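Putative phosphatase (DUF442) (Shewanella putrefaciens CN-32, PDB 3GXH) probably hydrolyses phosphate esters as a cysteine-dependent phosphatase of the tyrosine and dual-specificity type, its natural substrate being unidentified. Local coordinates at residues G26-Q31 with D99-C104; L35-G40 with A66-V71; R109-A114 with M131-D136; F113-Q118 with P125-T130. All coordinates share one frame; numbering follows the deposited sequence.

How the interactions relate
The four contacts straddle one five-stranded mixed sheet. Interactions 1 and 2 share helix 30-38, their centres about 9 Å apart, and they touch where L36 meets both P28 and L101; along the chain, interaction 2 is nested inside the loop closed by interaction 1. Interactions 3 and 4 share helix 108-120, their centres about 8 Å apart, and lie across the chain's centre from interaction 2, about 22 and 23 Å away between centres. Strand 100-103 leads through C104 into helix 108-120, so interactions 1 and 3, about 14 Å apart between centres, flank the loop that holds a sulfate ion, probably the phosphate pocket.

Interaction 1 of 4, residues G26-Q31 with D99-C104; sequences GLPNEQ and DVLVHC. With EDO (1,2-ethanediol), chain G.
The carbonyl oxygen of C104, packed against the backbone of G26 and L27, accepts a nearly straight hydrogen bond from H103 ND1, with 2.9 Å between ND1 and O and an N-H...O angle of 175°. The oxygen lies in the plane of the imidazole. L27 N also comes within 3.0 Å of C104 O, but its angle is too poor for a bond. The H103 side chain points toward 26-31, its CG set between the backbone N and the carbonyl carbon (chi1 83°). P28 lies over one ring face: its CD is 3.9 Å from the ring centroid and only 11° off the normal, a CH-pi contact. L27 reaches the same ring obliquely, with CD1 3.5 Å from H103 CE1. The pyrrolidine also brushes L101, CG to CD2 at 4.1 Å. An ethanediol molecule, probably from the crystallisation liquor, donates from O1 to L27 O at 2.8 Å and also bonds to R13. The contact packs the loop between strand 22-25 and helix 30-38 against the end of strand 100-103. There H103 and C104 begin an HC(X)4R sequence, one residue shorter than the HC(X)5R signature of these phosphatases but consistent with a P-loop; the C104 side chain is about 3 Å from a bound sulfate. H103 NE2 is hydrogen-bonded to E59, so both ring nitrogens are engaged. With P28 on a face as well, the imidazole should have little freedom to rotate, and through ND1 it ties down the cysteine carbonyl beside the anion pocket.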
loop_
_atom_site.group_PDB
_atom_site.type_symbol
_atom_site.label_atom_id
_atom_site.label_comp_id
_atom_site.label_asym_id
_atom_site.label_seq_id
_atom_site.Cartn_x
_atom_site.Cartn_y
_atom_site.Cartn_z
ATOM N N GLY A 26 -0.618 0.036 -7.462
ATOM C CA GLY A 26 0.636 0.331 -8.088
ATOM C C GLY A 26 0.870 1.814 -8.221
ATOM O O GLY A 26 0.296 2.641 -7.521
ATOM N N LEU A 27 1.784 2.213 -9.130
ATOM C CA LEU A 27 2.306 3.578 -9.077
ATOM C C LEU A 27 1.399 4.572 -9.773
ATOM O O LEU A 27 1.251 4.492 -10.992
ATOM C CB LEU A 27 3.689 3.609 -9.746
ATOM C CG LEU A 27 4.421 4.966 -9.768
ATOM C CD1 LEU A 27 4.600 5.498 -8.384
ATOM C CD2 LEU A 27 5.765 4.776 -10.470
ATOM N N PRO A 28 0.812 5.520 -9.054
ATOM C CA PRO A 28 0.054 6.571 -9.745
ATOM C C PRO A 28 0.948 7.468 -10.566
ATOM O O PRO A 28 2.056 7.740 -10.112
ATOM C CB PRO A 28 -0.642 7.361 -8.597
ATOM C CG PRO A 28 -0.574 6.375 -7.439
ATOM C CD PRO A 28 0.756 5.724 -7.607
ATOM N N ASN A 29 0.543 7.890 -11.758
ATOM C CA ASN A 29 1.235 8.961 -12.431
ATOM C C ASN A 29 0.826 10.286 -11.805
ATOM O O ASN A 29 0.013 10.358 -10.888
ATOM C CB ASN A 29 0.983 8.893 -13.940
ATOM C CG ASN A 29 -0.426 9.124 -14.330
ATOM O OD1 ASN A 29 -1.179 9.866 -13.702
ATOM N ND2 ASN A 29 -0.811 8.484 -15.427
ATOM N N GLU A 30 1.437 11.382 -12.235
ATOM C CA GLU A 30 1.249 12.654 -11.606
ATOM C C GLU A 30 -0.199 13.078 -11.582
ATOM O O GLU A 30 -0.754 13.453 -10.530
ATOM C CB GLU A 30 2.124 13.744 -12.256
ATOM C CG GLU A 30 1.930 15.116 -11.622
ATOM C CD GLU A 30 2.947 16.156 -12.076
ATOM O OE1 GLU A 30 3.970 15.806 -12.726
ATOM O OE2 GLU A 30 2.720 17.359 -11.780
ATOM N N GLN A 31 -0.876 13.013 -12.713
ATOM C CA GLN A 31 -2.279 13.416 -12.778
ATOM C C GLN A 31 -3.166 12.564 -11.903
ATOM O O GLN A 31 -4.158 13.051 -11.349
ATOM C CB GLN A 31 -2.733 13.477 -14.239
ATOM C CG GLN A 31 -2.485 12.335 -15.023
ATOM C CD GLN A 31 -1.038 12.228 -15.692
ATOM O OE1 GLN A 31 0.040 12.892 -15.308
ATOM N NE2 GLN A 31 -0.984 11.300 -16.684
ATOM N N ASP A 99 -8.370 8.545 5.174
ATOM C CA ASP A 99 -8.369 7.701 3.983
ATOM C C ASP A 99 -6.958 7.615 3.416
ATOM O O ASP A 99 -6.341 8.642 3.160
ATOM C CB ASP A 99 -9.319 8.227 2.942
ATOM C CG ASP A 99 -10.765 8.020 3.368
ATOM O OD1 ASP A 99 -11.145 6.872 3.629
ATOM O OD2 ASP A 99 -11.457 9.009 3.542
ATOM N N VAL A 100 -6.440 6.402 3.304
ATOM C CA VAL A 100 -5.040 6.131 2.986
ATOM C C VAL A 100 -4.939 5.314 1.699
ATOM O O VAL A 100 -5.715 4.367 1.467
ATOM C CB VAL A 100 -4.405 5.332 4.108
ATOM C CG1 VAL A 100 -2.925 4.977 3.807
ATOM C CG2 VAL A 100 -4.554 6.087 5.474
ATOM N N LEU A 101 -3.973 5.676 0.879
ATOM C CA LEU A 101 -3.467 4.799 -0.180
ATOM C C LEU A 101 -2.100 4.286 0.198
ATOM O O LEU A 101 -1.230 5.128 0.535
ATOM C CB LEU A 101 -3.322 5.584 -1.499
ATOM C CG LEU A 101 -2.582 4.835 -2.607
ATOM C CD1 LEU A 101 -3.367 3.585 -3.066
ATOM C CD2 LEU A 101 -2.279 5.695 -3.818
ATOM N N VAL A 102 -1.899 2.977 0.181
ATOM C CA VAL A 102 -0.546 2.427 0.261
ATOM C C VAL A 102 -0.231 1.878 -1.124
ATOM O O VAL A 102 -1.063 1.155 -1.704
ATOM C CB VAL A 102 -0.375 1.416 1.383
ATOM C CG1 VAL A 102 -1.378 0.224 1.285
ATOM C CG2 VAL A 102 1.067 0.931 1.524
ATOM N N HIS A 103 0.925 2.216 -1.667
ATOM C CA HIS A 103 1.263 1.772 -3.018
ATOM C C HIS A 103 2.701 1.439 -3.208
ATOM O O HIS A 103 3.569 1.789 -2.416
ATOM C CB HIS A 103 0.841 2.844 -4.039
ATOM C CG HIS A 103 1.842 3.944 -4.202
ATOM N ND1 HIS A 103 2.906 3.825 -5.091
ATOM C CD2 HIS A 103 1.955 5.168 -3.636
ATOM C CE1 HIS A 103 3.630 4.940 -5.028
ATOM N NE2 HIS A 103 3.096 5.755 -4.142
ATOM N N CYS A 104 2.949 0.817 -4.347
ATOM C CA CYS A 104 4.294 0.585 -4.812
ATOM C C CYS A 104 4.248 0.695 -6.351
ATOM O O CYS A 104 3.584 1.639 -6.841
ATOM C CB CYS A 104 4.849 -0.754 -4.298
ATOM S SG CYS A 104 3.606 -2.063 -4.439
HETATM C C1 EDO G . 3.406 4.319 -13.482
HETATM O O1 EDO G . 2.713 5.351 -13.228
HETATM C C2 EDO G . 2.491 3.126 -13.821
HETATM O O2 EDO G . 3.316 2.027 -14.145
#

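Interaction 2 of 4, residues L35-G40 with A66-V71; sequences LLKQAG and AGMDYV
K37 meets A66 and G67 because its CG is anti to the backbone N (chi1 176°) and its chain then bends at chi2 (65°), which puts CD near A66 O. That turn belongs to the beta-alpha-beta crossover from strand 43-46 through helix 59-65 to the edge strand 69-72: G67, with positive phi, closes helix 59-65 as a Schellman motif. Helix 30-38 packs against this helix end. The ammonium group of K37 donates to the exposed turn, NZ to G67 O at 2.8 Å, approaching from 40° above the carbonyl plane. On the way its methylenes lie against the preceding carbonyl, with K37 CG only 3.1 Å from A66 O and K37 CB 3.3 Å from the same oxygen. K37 thus covers two successive carbonyls at the helix terminus, whose partial negative charge probably suits a cation. G40, the first residue to leave helical angles after helix 30-38, makes a second Schellman motif, its N bonded to K37 O. Next to the lysine the character turns apolar. M68, built as selenomethionine, is buried, and its SE sits 4.0 Å from L36 CB and 3.8 Å from K37 N, against the helix backbone. F33, V44 and V63 also touch M68, which therefore fills the seam between both helices and the sheet. Lysine and selenomethionine side chains meet where K37 CD comes 3.9 Å from M68 CG.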
loop_
_atom_site.group_PDB
_atom_site.type_symbol
_atom_site.label_atom_id
_atom_site.label_comp_id
_atom_site.label_asym_id
_atom_site.label_seq_id
_atom_site.Cartn_x
_atom_site.Cartn_y
_atom_site.Cartn_z
ATOM N N LEU A 35 -6.457 12.873 -8.954
ATOM C CA LEU A 35 -7.690 12.067 -8.921
ATOM C C LEU A 35 -7.866 11.456 -7.517
ATOM O O LEU A 35 -8.961 11.405 -6.968
ATOM C CB LEU A 35 -7.650 10.936 -9.963
ATOM C CG LEU A 35 -7.522 11.388 -11.425
ATOM C CD1 LEU A 35 -7.467 10.133 -12.280
ATOM C CD2 LEU A 35 -8.720 12.254 -11.806
ATOM N N LEU A 36 -6.767 10.993 -6.931
ATOM C CA LEU A 36 -6.790 10.470 -5.563
ATOM C C LEU A 36 -7.293 11.514 -4.578
ATOM O O LEU A 36 -8.163 11.213 -3.729
ATOM C CB LEU A 36 -5.405 9.959 -5.145
ATOM C CG LEU A 36 -5.073 8.632 -5.850
ATOM C CD1 LEU A 36 -3.532 8.425 -5.895
ATOM C CD2 LEU A 36 -5.802 7.411 -5.154
ATOM N N LYS A 37 -6.781 12.721 -4.659
ATOM C CA LYS A 37 -7.248 13.777 -3.771
ATOM C C LYS A 37 -8.754 14.008 -3.950
ATOM O O LYS A 37 -9.500 14.155 -2.985
ATOM C CB LYS A 37 -6.500 15.086 -4.020
ATOM C CG LYS A 37 -6.991 16.307 -3.178
ATOM C CD LYS A 37 -6.745 16.091 -1.701
ATOM C CE LYS A 37 -7.292 17.244 -0.871
ATOM N NZ LYS A 37 -6.834 17.139 0.563
ATOM N N GLN A 38 -9.186 14.091 -5.200
ATOM C CA GLN A 38 -10.586 14.369 -5.498
ATOM C C GLN A 38 -11.507 13.284 -4.987
ATOM O O GLN A 38 -12.666 13.566 -4.659
ATOM C CB GLN A 38 -10.752 14.584 -7.000
ATOM C CG GLN A 38 -10.179 15.916 -7.473
ATOM C CD GLN A 38 -9.735 15.991 -8.951
ATOM O OE1 GLN A 38 -8.935 16.873 -9.310
ATOM N NE2 GLN A 38 -10.241 15.103 -9.798
ATOM N N ALA A 39 -11.014 12.050 -4.899
ATOM C CA ALA A 39 -11.785 10.920 -4.342
ATOM C C ALA A 39 -11.819 10.914 -2.823
ATOM O O ALA A 39 -12.514 10.100 -2.229
ATOM C CB ALA A 39 -11.232 9.588 -4.832
ATOM N N GLY A 40 -11.040 11.781 -2.196
ATOM C CA GLY A 40 -11.028 11.853 -0.737
ATOM C C GLY A 40 -9.839 11.207 -0.042
ATOM O O GLY A 40 -9.822 11.114 1.193
ATOM N N ALA A 66 -0.639 17.928 -4.545
ATOM C CA ALA A 66 -2.010 17.488 -4.791
ATOM C C ALA A 66 -2.859 17.601 -3.518
ATOM O O ALA A 66 -4.022 17.233 -3.554
ATOM C CB ALA A 66 -2.014 16.071 -5.310
ATOM N N GLY A 67 -2.301 18.109 -2.423
ATOM C CA GLY A 67 -3.027 18.313 -1.179
ATOM C C GLY A 67 -3.150 17.169 -0.190
ATOM O O GLY A 67 -4.032 17.160 0.674
HETATM N N MSE A 68 -2.238 16.210 -0.290
HETATM C CA MSE A 68 -2.232 15.074 0.597
HETATM C C MSE A 68 -0.960 14.932 1.409
HETATM O O MSE A 68 0.057 15.561 1.084
HETATM C CB MSE A 68 -2.423 13.788 -0.219
HETATM C CG MSE A 68 -3.740 13.729 -0.929
HETATM SE SE MSE A 68 -4.032 12.210 -2.102
HETATM C CE MSE A 68 -2.652 12.667 -3.434
ATOM N N ASP A 69 -1.022 14.163 2.486
ATOM C CA ASP A 69 0.133 13.907 3.325
ATOM C C ASP A 69 0.913 12.748 2.702
ATOM O O ASP A 69 0.325 11.882 2.051
ATOM C CB ASP A 69 -0.311 13.491 4.741
ATOM C CG ASP A 69 -0.951 14.590 5.515
ATOM O OD1 ASP A 69 -0.680 15.765 5.248
ATOM O OD2 ASP A 69 -1.718 14.231 6.436
ATOM N N TYR A 70 2.235 12.759 2.863
ATOM C CA TYR A 70 3.129 11.812 2.246
ATOM C C TYR A 70 3.966 11.088 3.297
ATOM O O TYR A 70 4.582 11.730 4.141
ATOM C CB TYR A 70 4.060 12.559 1.277
ATOM C CG TYR A 70 5.026 11.655 0.562
ATOM C CD1 TYR A 70 4.538 10.695 -0.310
ATOM C CD2 TYR A 70 6.399 11.727 0.770
ATOM C CE1 TYR A 70 5.378 9.840 -0.998
ATOM C CE2 TYR A 70 7.247 10.872 0.067
ATOM C CZ TYR A 70 6.743 9.962 -0.842
ATOM O OH TYR A 70 7.575 9.072 -1.523
ATOM N N VAL A 71 3.980 9.769 3.242
ATOM C CA VAL A 71 4.819 8.896 4.070
ATOM C C VAL A 71 5.630 7.993 3.162
ATOM O O VAL A 71 5.034 7.307 2.279
ATOM C CB VAL A 71 3.976 8.081 5.071
ATOM C CG1 VAL A 71 4.898 7.305 6.008
ATOM C CG2 VAL A 71 2.975 8.953 5.826
#

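Interaction 3 of 4, residues R109-A114 with M131-D136; sequences RASAFA and MTPWND. With SO4 (sulfate ion), chain D.
Just behind the sulfate-holding loop, at the start of helix 108-120, S111 and A112 receive the side chains of M131, P133 and W134. The W134 indole arrives edge-on: S111 OG lies in the ring plane at its rim, 3.2 Å from NE1. The stronger partners of both are backbone carbonyls at the start of helix 108-120: S111 OG bonds to N107 O and W134 NE1 to Y108 O. A112 CB meets the benzo side of the indole obliquely, 3.9 Å from W134 CZ2, and also lies 4.0 Å from M131 CE. That methyl, on a selenomethionine chain bent at chi3, stands 3.4 Å above the W134 ring plane, offset toward the rim. P133 CD lies 3.9 Å from S111 OG. The 3-10 turn 132-134, which carries P133 and W134, follows helix 127-130 and M131. In phosphatases of this clan the helix after the P-loop begins beside the bound phosphate, where here a sulfate, probably from the crystallisation liquor, sits. Its O4 is gripped by two nitrogens of one residue: R109 N at 3.0 Å (N-H...O angle 171°) and R109 NH1, also at 3.0 Å (162°). L105, A106 and Y108 donate backbone N-H groups to the same ion. R109 NE bonds to V75 O, holding the guanidinium while NH1 reaches the sulfate, and W144 of helix 142-154 packs on R109, A112 and the W134 ring.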
loop_
_atom_site.group_PDB
_atom_site.type_symbol
_atom_site.label_atom_id
_atom_site.label_comp_id
_atom_site.label_asym_id
_atom_site.label_seq_id
_atom_site.Cartn_x
_atom_site.Cartn_y
_atom_site.Cartn_z
ATOM N N ARG A 109 4.142 -5.392 -2.980
ATOM C CA ARG A 109 4.493 -4.972 -1.614
ATOM C C ARG A 109 3.249 -4.448 -0.894
ATOM O O ARG A 109 2.980 -4.838 0.283
ATOM C CB ARG A 109 5.535 -3.850 -1.606
ATOM C CG ARG A 109 6.930 -4.261 -1.996
ATOM C CD ARG A 109 7.602 -2.948 -2.467
ATOM N NE ARG A 109 9.021 -2.972 -2.762
ATOM C CZ ARG A 109 9.545 -3.271 -3.937
ATOM N NH1 ARG A 109 8.826 -3.807 -4.927
ATOM N NH2 ARG A 109 10.839 -3.134 -4.113
ATOM N N ALA A 110 2.489 -3.538 -1.506
ATOM C CA ALA A 110 1.387 -2.869 -0.841
ATOM C C ALA A 110 0.233 -3.783 -0.489
ATOM O O ALA A 110 -0.325 -3.681 0.606
ATOM C CB ALA A 110 0.916 -1.611 -1.660
ATOM N N SER A 111 -0.143 -4.691 -1.364
ATOM C CA SER A 111 -1.243 -5.619 -1.027
ATOM C C SER A 111 -0.819 -6.591 0.098
ATOM O O SER A 111 -1.658 -6.929 0.944
ATOM C CB SER A 111 -1.753 -6.368 -2.251
ATOM O OG SER A 111 -0.780 -7.263 -2.795
ATOM N N ALA A 112 0.455 -6.972 0.126
ATOM C CA ALA A 112 0.985 -7.834 1.204
ATOM C C ALA A 112 0.930 -7.087 2.542
ATOM O O ALA A 112 0.516 -7.622 3.551
ATOM C CB ALA A 112 2.399 -8.332 0.873
ATOM N N PHE A 113 1.359 -5.832 2.530
ATOM C CA PHE A 113 1.358 -5.021 3.750
ATOM C C PHE A 113 -0.078 -4.726 4.190
ATOM O O PHE A 113 -0.384 -4.739 5.382
ATOM C CB PHE A 113 2.149 -3.705 3.574
ATOM C CG PHE A 113 3.641 -3.830 3.796
ATOM C CD1 PHE A 113 4.367 -4.929 3.347
ATOM C CD2 PHE A 113 4.335 -2.793 4.389
ATOM C CE1 PHE A 113 5.742 -5.011 3.527
ATOM C CE2 PHE A 113 5.689 -2.913 4.567
ATOM C CZ PHE A 113 6.387 -3.980 4.140
ATOM N N ALA A 114 -0.980 -4.488 3.233
ATOM C CA ALA A 114 -2.380 -4.290 3.588
ATOM C C ALA A 114 -2.965 -5.553 4.231
ATOM O O ALA A 114 -3.705 -5.470 5.228
ATOM C CB ALA A 114 -3.224 -3.891 2.364
HETATM N N MSE A 131 -4.503 -10.221 -1.709
HETATM C CA MSE A 131 -3.234 -10.284 -2.450
HETATM C C MSE A 131 -3.432 -10.742 -3.877
HETATM O O MSE A 131 -2.558 -11.302 -4.495
HETATM C CB MSE A 131 -2.185 -11.123 -1.723
HETATM C CG MSE A 131 -1.742 -10.480 -0.380
HETATM SE SE MSE A 131 -0.606 -11.641 0.657
HETATM C CE MSE A 131 0.927 -11.815 -0.565
ATOM N N THR A 132 -4.577 -10.354 -4.429
ATOM C CA THR A 132 -4.894 -10.623 -5.829
ATOM C C THR A 132 -3.762 -10.221 -6.803
ATOM O O THR A 132 -3.469 -10.962 -7.730
ATOM C CB THR A 132 -6.286 -10.004 -6.182
ATOM O OG1 THR A 132 -7.311 -10.799 -5.549
ATOM C CG2 THR A 132 -6.522 -10.003 -7.690
ATOM N N PRO A 133 -3.086 -9.085 -6.562
ATOM C CA PRO A 133 -2.026 -8.698 -7.479
ATOM C C PRO A 133 -0.880 -9.642 -7.560
ATOM O O PRO A 133 -0.144 -9.589 -8.530
ATOM C CB PRO A 133 -1.549 -7.347 -6.907
ATOM C CG PRO A 133 -2.779 -6.785 -6.265
ATOM C CD PRO A 133 -3.366 -7.995 -5.598
ATOM N N TRP A 134 -0.722 -10.521 -6.568
ATOM C CA TRP A 134 0.336 -11.514 -6.546
ATOM C C TRP A 134 0.117 -12.615 -7.553
ATOM O O TRP A 134 1.014 -13.394 -7.806
ATOM C CB TRP A 134 0.562 -12.121 -5.128
ATOM C CG TRP A 134 1.236 -11.164 -4.237
ATOM C CD1 TRP A 134 0.704 -10.016 -3.738
ATOM C CD2 TRP A 134 2.574 -11.243 -3.724
ATOM N NE1 TRP A 134 1.617 -9.388 -2.942
ATOM C CE2 TRP A 134 2.786 -10.086 -2.948
ATOM C CE3 TRP A 134 3.637 -12.137 -3.899
ATOM C CZ2 TRP A 134 3.995 -9.820 -2.333
ATOM C CZ3 TRP A 134 4.839 -11.872 -3.250
ATOM C CH2 TRP A 134 5.002 -10.739 -2.474
ATOM N N ASN A 135 -1.112 -12.704 -8.065
ATOM C CA ASN A 135 -1.442 -13.684 -9.068
ATOM C C ASN A 135 -0.930 -15.044 -8.680
ATOM O O ASN A 135 -0.326 -15.735 -9.506
ATOM C CB ASN A 135 -0.853 -13.236 -10.412
ATOM C CG ASN A 135 -1.611 -13.786 -11.562
ATOM O OD1 ASN A 135 -1.073 -14.549 -12.365
ATOM N ND2 ASN A 135 -2.893 -13.443 -11.639
ATOM N N ASP A 136 -1.155 -15.419 -7.422
ATOM C CA ASP A 136 -0.709 -16.682 -6.849
ATOM C C ASP A 136 0.822 -16.995 -6.871
ATOM O O ASP A 136 1.215 -18.160 -6.858
ATOM C CB ASP A 136 -1.480 -17.849 -7.489
HETATM S S SO4 D . 5.855 -4.121 -6.589
HETATM O O1 SO4 D . 4.540 -4.424 -7.063
HETATM O O2 SO4 D . 6.871 -4.894 -7.303
HETATM O O3 SO4 D . 6.134 -2.704 -6.784
HETATM O O4 SO4 D . 5.903 -4.358 -5.134
#

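Interaction 4 of 4, residues F113-Q118 with P125-T130; sequences FAYLYQ and PNMAQT
Helix residues 113-118 and segment 125-130, which holds the short helix 127-130, face each other in reversed order, Y115 opposite T130 and Q118 opposite P125, with CA atoms 6.0 Å apart in each pair. Y115 has the largest share of the contact. M127 covers one face of its ring, with CG 3.5 Å from the ring centroid, almost straight above it, in a CH-pi contact. M127 SE, of selenomethionine, adds an oblique Met-aromatic contact. P125 crosses the tyrosine at about a right angle, CG to Y115 CE1 at 3.6 Å, while T130 CG2 packs 3.7 Å from Y115 CB. A water lies 2.6 Å from Q118 OE1 and 3.0 Å from T130 OG1 and probably links them, though it has more acceptors in reach than protons. N126 N-caps the short helix: OD1 accepts from Q129 N at 2.9 Å, and N126 O takes both T130 N and T130 OG1. Q18 of strand 16-19 joins the two segments again, its backbone O accepting from Q118 NE2 and its side-chain NE2 donating to T130 O. L116 faces helix 142-154 and Y117 helix 82-94, so helix 108-120 lies packed among both helices, strand 16-19 and helix 127-130.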
loop_
_atom_site.group_PDB
_atom_site.type_symbol
_atom_site.label_atom_id
_atom_site.label_comp_id
_atom_site.label_asym_id
_atom_site.label_seq_id
_atom_site.Cartn_x
_atom_site.Cartn_y
_atom_site.Cartn_z
ATOM N N PHE A 113 1.359 -5.832 2.530
ATOM C CA PHE A 113 1.358 -5.021 3.750
ATOM C C PHE A 113 -0.078 -4.726 4.190
ATOM O O PHE A 113 -0.384 -4.739 5.382
ATOM C CB PHE A 113 2.149 -3.705 3.574
ATOM C CG PHE A 113 3.641 -3.830 3.796
ATOM C CD1 PHE A 113 4.367 -4.929 3.347
ATOM C CD2 PHE A 113 4.335 -2.793 4.389
ATOM C CE1 PHE A 113 5.742 -5.011 3.527
ATOM C CE2 PHE A 113 5.689 -2.913 4.567
ATOM C CZ PHE A 113 6.387 -3.980 4.140
ATOM N N ALA A 114 -0.980 -4.488 3.233
ATOM C CA ALA A 114 -2.380 -4.290 3.588
ATOM C C ALA A 114 -2.965 -5.553 4.231
ATOM O O ALA A 114 -3.705 -5.470 5.228
ATOM C CB ALA A 114 -3.224 -3.891 2.364
ATOM N N TYR A 115 -2.656 -6.716 3.705
ATOM C CA TYR A 115 -3.103 -7.971 4.301
ATOM C C TYR A 115 -2.621 -8.076 5.744
ATOM O O TYR A 115 -3.405 -8.386 6.647
ATOM C CB TYR A 115 -2.573 -9.140 3.483
ATOM C CG TYR A 115 -2.749 -10.453 4.179
ATOM C CD1 TYR A 115 -4.014 -10.999 4.318
ATOM C CD2 TYR A 115 -1.666 -11.114 4.771
ATOM C CE1 TYR A 115 -4.206 -12.193 4.993
ATOM C CE2 TYR A 115 -1.842 -12.321 5.445
ATOM C CZ TYR A 115 -3.101 -12.844 5.554
ATOM O OH TYR A 115 -3.272 -14.064 6.236
ATOM N N LEU A 116 -1.326 -7.787 5.982
ATOM C CA LEU A 116 -0.818 -7.927 7.318
ATOM C C LEU A 116 -1.471 -6.935 8.271
ATOM O O LEU A 116 -1.706 -7.266 9.458
ATOM C CB LEU A 116 0.701 -7.768 7.335
ATOM C CG LEU A 116 1.417 -8.978 6.725
ATOM C CD1 LEU A 116 2.912 -8.675 6.627
ATOM C CD2 LEU A 116 1.191 -10.299 7.499
ATOM N N TYR A 117 -1.775 -5.739 7.794
ATOM C CA TYR A 117 -2.415 -4.735 8.604
ATOM C C TYR A 117 -3.806 -5.171 8.990
ATOM O O TYR A 117 -4.202 -5.079 10.165
ATOM C CB TYR A 117 -2.454 -3.389 7.864
ATOM C CG TYR A 117 -3.344 -2.371 8.509
ATOM C CD1 TYR A 117 -2.909 -1.678 9.626
ATOM C CD2 TYR A 117 -4.652 -2.128 8.024
ATOM C CE1 TYR A 117 -3.739 -0.728 10.238
ATOM C CE2 TYR A 117 -5.485 -1.191 8.652
ATOM C CZ TYR A 117 -4.998 -0.506 9.728
ATOM O OH TYR A 117 -5.851 0.400 10.346
ATOM N N GLN A 118 -4.575 -5.611 8.022
ATOM C CA GLN A 118 -5.935 -6.046 8.324
ATOM C C GLN A 118 -5.922 -7.237 9.275
ATOM O O GLN A 118 -6.760 -7.341 10.188
ATOM C CB GLN A 118 -6.707 -6.344 7.065
ATOM C CG GLN A 118 -6.893 -5.085 6.211
ATOM C CD GLN A 118 -7.719 -5.283 4.957
ATOM O OE1 GLN A 118 -7.710 -6.355 4.321
ATOM N NE2 GLN A 118 -8.439 -4.209 4.569
ATOM N N PRO A 125 -8.885 -10.775 7.226
ATOM C CA PRO A 125 -8.888 -10.613 5.770
ATOM C C PRO A 125 -8.753 -11.959 5.075
ATOM O O PRO A 125 -8.200 -12.883 5.653
ATOM C CB PRO A 125 -7.629 -9.770 5.517
ATOM C CG PRO A 125 -6.712 -10.163 6.643
ATOM C CD PRO A 125 -7.634 -10.303 7.839
ATOM N N ASN A 126 -9.229 -12.080 3.838
ATOM C CA ASN A 126 -8.970 -13.262 3.050
ATOM C C ASN A 126 -7.680 -13.027 2.269
ATOM O O ASN A 126 -7.586 -12.055 1.544
ATOM C CB ASN A 126 -10.137 -13.559 2.107
ATOM C CG ASN A 126 -9.889 -14.769 1.272
ATOM O OD1 ASN A 126 -9.140 -14.737 0.293
ATOM N ND2 ASN A 126 -10.520 -15.875 1.653
HETATM N N MSE A 127 -6.687 -13.901 2.448
HETATM C CA MSE A 127 -5.341 -13.610 1.929
HETATM C C MSE A 127 -5.334 -13.552 0.423
HETATM O O MSE A 127 -4.779 -12.624 -0.178
HETATM C CB MSE A 127 -4.300 -14.635 2.414
HETATM C CG MSE A 127 -2.883 -14.045 2.350
HETATM SE SE MSE A 127 -1.449 -15.289 2.928
HETATM C CE MSE A 127 -1.486 -16.107 1.227
ATOM N N ALA A 128 -5.926 -14.544 -0.211
ATOM C CA ALA A 128 -5.945 -14.601 -1.666
ATOM C C ALA A 128 -6.673 -13.427 -2.270
ATOM O O ALA A 128 -6.234 -12.896 -3.276
ATOM C CB ALA A 128 -6.613 -15.947 -2.103
ATOM N N GLN A 129 -7.763 -12.997 -1.641
ATOM C CA GLN A 129 -8.533 -11.864 -2.094
ATOM C C GLN A 129 -7.713 -10.576 -1.971
ATOM O O GLN A 129 -7.626 -9.778 -2.915
ATOM C CB GLN A 129 -9.848 -11.724 -1.303
ATOM C CG GLN A 129 -10.738 -10.606 -1.702
ATOM C CD GLN A 129 -11.827 -10.321 -0.682
ATOM O OE1 GLN A 129 -11.731 -10.725 0.488
ATOM N NE2 GLN A 129 -12.877 -9.619 -1.115
ATOM N N THR A 130 -7.117 -10.378 -0.810
ATOM C CA THR A 130 -6.347 -9.165 -0.545
ATOM C C THR A 130 -5.128 -9.077 -1.487
ATOM O O THR A 130 -4.803 -7.972 -1.968
ATOM C CB THR A 130 -5.915 -9.121 0.932
ATOM O OG1 THR A 130 -7.066 -9.126 1.772
ATOM C CG2 THR A 130 -5.155 -7.830 1.220
HETATM O O HOH W 1 -8.874 -6.805 2.003
#